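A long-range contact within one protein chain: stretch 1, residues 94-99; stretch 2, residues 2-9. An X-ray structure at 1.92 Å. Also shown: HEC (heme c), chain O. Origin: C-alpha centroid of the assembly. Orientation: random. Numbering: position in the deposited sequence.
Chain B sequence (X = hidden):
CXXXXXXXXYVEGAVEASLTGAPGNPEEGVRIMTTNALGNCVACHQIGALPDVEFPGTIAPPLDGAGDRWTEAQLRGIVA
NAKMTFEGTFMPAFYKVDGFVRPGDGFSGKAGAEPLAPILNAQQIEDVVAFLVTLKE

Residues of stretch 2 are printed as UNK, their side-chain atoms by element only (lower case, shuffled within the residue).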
# COMPACT_ATOMS: atom_id res chain seq x y z
N PHE B 94 -3.18 20.85 4.73
CA PHE B 94 -3.84 20.71 6.02
C PHE B 94 -5.06 21.60 6.20
O PHE B 94 -5.81 21.41 7.15
CB PHE B 94 -2.82 20.89 7.13
CG PHE B 94 -1.88 19.72 7.24
CD1 PHE B 94 -0.68 19.71 6.57
CD2 PHE B 94 -2.22 18.61 8.01
CE1 PHE B 94 0.19 18.59 6.66
CE2 PHE B 94 -1.36 17.51 8.11
CZ PHE B 94 -0.16 17.51 7.44
N TYR B 95 -5.33 22.48 5.24
CA TYR B 95 -6.48 23.39 5.31
C TYR B 95 -7.20 23.43 3.96
O TYR B 95 -7.35 24.48 3.34
CB TYR B 95 -6.01 24.79 5.75
CG TYR B 95 -7.08 25.64 6.40
CD1 TYR B 95 -7.71 25.22 7.58
CD2 TYR B 95 -7.46 26.87 5.86
CE1 TYR B 95 -8.70 26.01 8.20
CE2 TYR B 95 -8.43 27.66 6.49
CZ TYR B 95 -9.03 27.23 7.66
OH TYR B 95 -9.99 28.00 8.26
N LYS B 96 -7.65 22.25 3.52
CA LYS B 96 -8.25 22.06 2.21
C LYS B 96 -9.43 21.15 2.36
O LYS B 96 -9.39 20.16 3.10
CB LYS B 96 -7.25 21.43 1.23
CG LYS B 96 -7.76 21.33 -0.20
CD LYS B 96 -6.65 20.83 -1.13
CE LYS B 96 -7.13 20.59 -2.56
NZ LYS B 96 -5.96 20.35 -3.47
N VAL B 97 -10.52 21.48 1.68
CA VAL B 97 -11.78 20.81 1.95
C VAL B 97 -12.44 20.20 0.73
O VAL B 97 -13.40 19.45 0.87
CB VAL B 97 -12.77 21.77 2.64
CG1 VAL B 97 -12.25 22.19 4.00
CG2 VAL B 97 -13.06 22.98 1.75
N ASP B 98 -11.94 20.49 -0.46
CA ASP B 98 -12.56 19.93 -1.66
C ASP B 98 -11.57 19.84 -2.81
O ASP B 98 -10.41 20.23 -2.68
CB ASP B 98 -13.83 20.73 -2.03
CG ASP B 98 -13.53 22.15 -2.55
OD1 ASP B 98 -12.38 22.63 -2.50
OD2 ASP B 98 -14.42 22.87 -3.04
N GLY B 99 -12.03 19.32 -3.95
CA GLY B 99 -11.19 19.12 -5.13
C GLY B 99 -10.45 17.79 -5.09
O GLY B 99 -9.38 17.64 -5.70
N UNK B 2 -12.60 33.51 11.58
CA UNK B 2 -11.73 32.52 10.95
C UNK B 2 -11.80 32.89 9.47
O UNK B 2 -12.89 33.22 8.98
o UNK B 2 -14.68 30.94 9.03
c UNK B 2 -14.66 30.47 10.17
o UNK B 2 -15.27 29.42 10.47
c UNK B 2 -12.34 31.12 11.08
c UNK B 2 -13.89 31.18 11.26
N UNK B 3 -10.69 32.82 8.73
CA UNK B 3 -10.84 32.71 7.28
C UNK B 3 -10.92 31.24 6.86
O UNK B 3 -10.06 30.42 7.20
c UNK B 3 -8.78 34.20 7.22
c UNK B 3 -9.86 33.61 6.43
o UNK B 3 -9.21 32.87 5.38
N UNK B 4 -12.03 30.93 6.19
CA UNK B 4 -12.39 29.58 5.83
C UNK B 4 -11.43 29.06 4.76
O UNK B 4 -10.79 29.86 4.06
c UNK B 4 -13.79 29.57 5.33
N UNK B 5 -11.28 27.74 4.65
CA UNK B 5 -10.36 27.16 3.66
C UNK B 5 -10.48 27.75 2.24
O UNK B 5 -9.47 28.13 1.69
c UNK B 5 -10.73 25.67 3.69
c UNK B 5 -11.09 25.44 5.13
c UNK B 5 -11.90 26.68 5.48
N UNK B 6 -11.69 27.88 1.71
CA UNK B 6 -11.87 28.36 0.33
C UNK B 6 -11.65 29.88 0.18
O UNK B 6 -11.51 30.36 -0.94
c UNK B 6 -13.77 26.61 0.05
c UNK B 6 -13.74 25.71 -1.15
c UNK B 6 -14.86 26.00 -2.12
n UNK B 6 -14.38 25.71 -3.51
c UNK B 6 -13.25 28.03 -0.23
N UNK B 7 -11.64 30.61 1.29
CA UNK B 7 -11.42 32.06 1.29
C UNK B 7 -9.96 32.47 1.45
O UNK B 7 -9.63 33.64 1.32
c UNK B 7 -13.70 32.40 2.44
o UNK B 7 -13.72 33.13 4.77
c UNK B 7 -14.40 32.86 3.72
o UNK B 7 -15.64 32.94 3.68
c UNK B 7 -12.21 32.73 2.42
N UNK B 8 -9.07 31.51 1.75
CA UNK B 8 -7.65 31.82 1.93
C UNK B 8 -7.06 32.37 0.63
O UNK B 8 -7.38 31.90 -0.46
c UNK B 8 -5.36 30.89 2.50
c UNK B 8 -7.34 30.12 3.79
c UNK B 8 -6.84 30.58 2.42
N UNK B 9 -6.22 33.41 0.77
CA UNK B 9 -5.55 34.08 -0.33
C UNK B 9 -4.06 33.77 -0.27
O UNK B 9 -3.35 34.19 0.65
c UNK B 9 -5.73 35.63 -0.31
c UNK B 9 -7.20 35.99 -0.22
c UNK B 9 -5.09 36.27 -1.55
FE HEC O . 6.07 19.06 5.12
CHA HEC O . 8.08 20.73 2.92
CHB HEC O . 6.24 21.65 7.30
CHC HEC O . 3.84 17.49 7.13
CHD HEC O . 6.19 16.23 3.12
NA HEC O . 6.97 20.88 5.10
C1A HEC O . 7.80 21.34 4.12
C2A HEC O . 8.33 22.61 4.56
C3A HEC O . 7.82 22.88 5.78
C4A HEC O . 6.95 21.77 6.13
CMA HEC O . 8.05 24.08 6.70
CAA HEC O . 9.28 23.45 3.70
CBA HEC O . 10.64 22.79 3.56
CGA HEC O . 11.40 23.19 4.77
O1A HEC O . 11.70 24.40 4.87
O2A HEC O . 11.70 22.32 5.63
NB HEC O . 5.24 19.47 6.87
C1B HEC O . 5.38 20.64 7.58
C2B HEC O . 4.43 20.63 8.69
C3B HEC O . 3.78 19.47 8.66
C4B HEC O . 4.26 18.73 7.50
CMB HEC O . 4.32 21.74 9.75
CAB HEC O . 2.66 19.02 9.65
CBB HEC O . 1.66 19.96 9.73
NC HEC O . 5.17 17.17 5.15
C1C HEC O . 4.28 16.75 6.07
C2C HEC O . 3.95 15.35 5.78
C3C HEC O . 4.49 15.05 4.58
C4C HEC O . 5.35 16.17 4.22
CMC HEC O . 2.85 14.56 6.49
CAC HEC O . 4.42 13.70 3.78
CBC HEC O . 3.23 13.17 3.46
ND HEC O . 6.97 18.56 3.28
C1D HEC O . 6.91 17.32 2.66
C2D HEC O . 7.72 17.36 1.47
C3D HEC O . 8.31 18.77 1.42
C4D HEC O . 7.80 19.43 2.59
CMD HEC O . 7.97 16.22 0.44
CAD HEC O . 9.28 19.40 0.37
CBD HEC O . 8.44 20.07 -0.71
CGD HEC O . 8.77 19.55 -2.10
O1D HEC O . 7.96 18.74 -2.66
O2D HEC O . 9.85 19.97 -2.61
O HOH W 1 -6.92 26.85 1.94

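Position 2 carries five side-chain atoms, three carbons in a row with two oxygens on the last, and none of them touches stretch 1. This is a carboxylate, Glu2. It lies exposed, where a charged side chain is readily accommodated.

Position 3 has a CB bearing one oxygen and one carbon, and this side chain does not touch stretch 1. The branched pattern is that of Thr3. The nearest side-chain approach to stretch 1 is Thr3 OG1 to Tyr95 CE2, 5.4 Å; the backbone does the work, because Tyr95 OH donates a short hydrogen bond of 2.6 Å to the O of Thr3. Any residue could offer that carbonyl, so the bond alone does not explain the threonine.

Position 4 shows a single carbon, its CA-to-CB bond pointing away from stretch 1, which makes it Ala4. The contact comes through the backbone, where Tyr95 CE2 lies 3.7 Å from the C of Ala4.

At position 5 three carbons close a ring onto the backbone N, and one of them lies over the face of the Tyr95 ring and against Val97. This is Pro5, whose CG sits 3.7 Å from the centroid of the Tyr95 ring and only 12° off its normal, a CH-pi contact. The same CG meets Val97 CG1 at 3.6 Å. A compact, rigid ring suits this place between an aromatic face and a branched aliphatic group, and its phi of -47° fits the start of the 3-10 segment.

Position 6 has four carbons in a row ending in a nitrogen; the chain passes Val97 and the nitrogen reaches the Asp98 carboxylate. This is Lys6. Its CD lies 4.0 Å from Val97 CG2, and its NZ, 2.9 Å from Asp98 OD2, forms a hydrogen-bonded salt bridge.

Position 7 again has three carbons and two terminal oxygens, and does not touch stretch 1: Glu7. Instead it steadies its own turn: Ala4 N donates to Glu7 OE2 at 3.1 Å, while Glu7 N donates to Ala4 O at 3.0 Å.

Position 8 has one carbon carrying two more, and one arm of this fork meets the edge of the Tyr95 ring. This is Val8, its CG2 packing 3.8 Å from Tyr95 CE2, an apolar neighbour for an apolar edge.

Position 9 repeats that fork, out of reach of stretch 1, and is Val9.

The contact centres on Tyr95, whose hydroxyl is held by the Thr3 carbonyl while its ring packs against Pro5 and Val8. Val97 extends the apolar patch, and Asp98 pairs with Lys6 at its more exposed margin. Water 1 links the backbones, donating to Pro5 O at 2.9 Å and to Tyr95 O at 2.8 Å.

Stretch 2 (2-9) ETAPKEVV
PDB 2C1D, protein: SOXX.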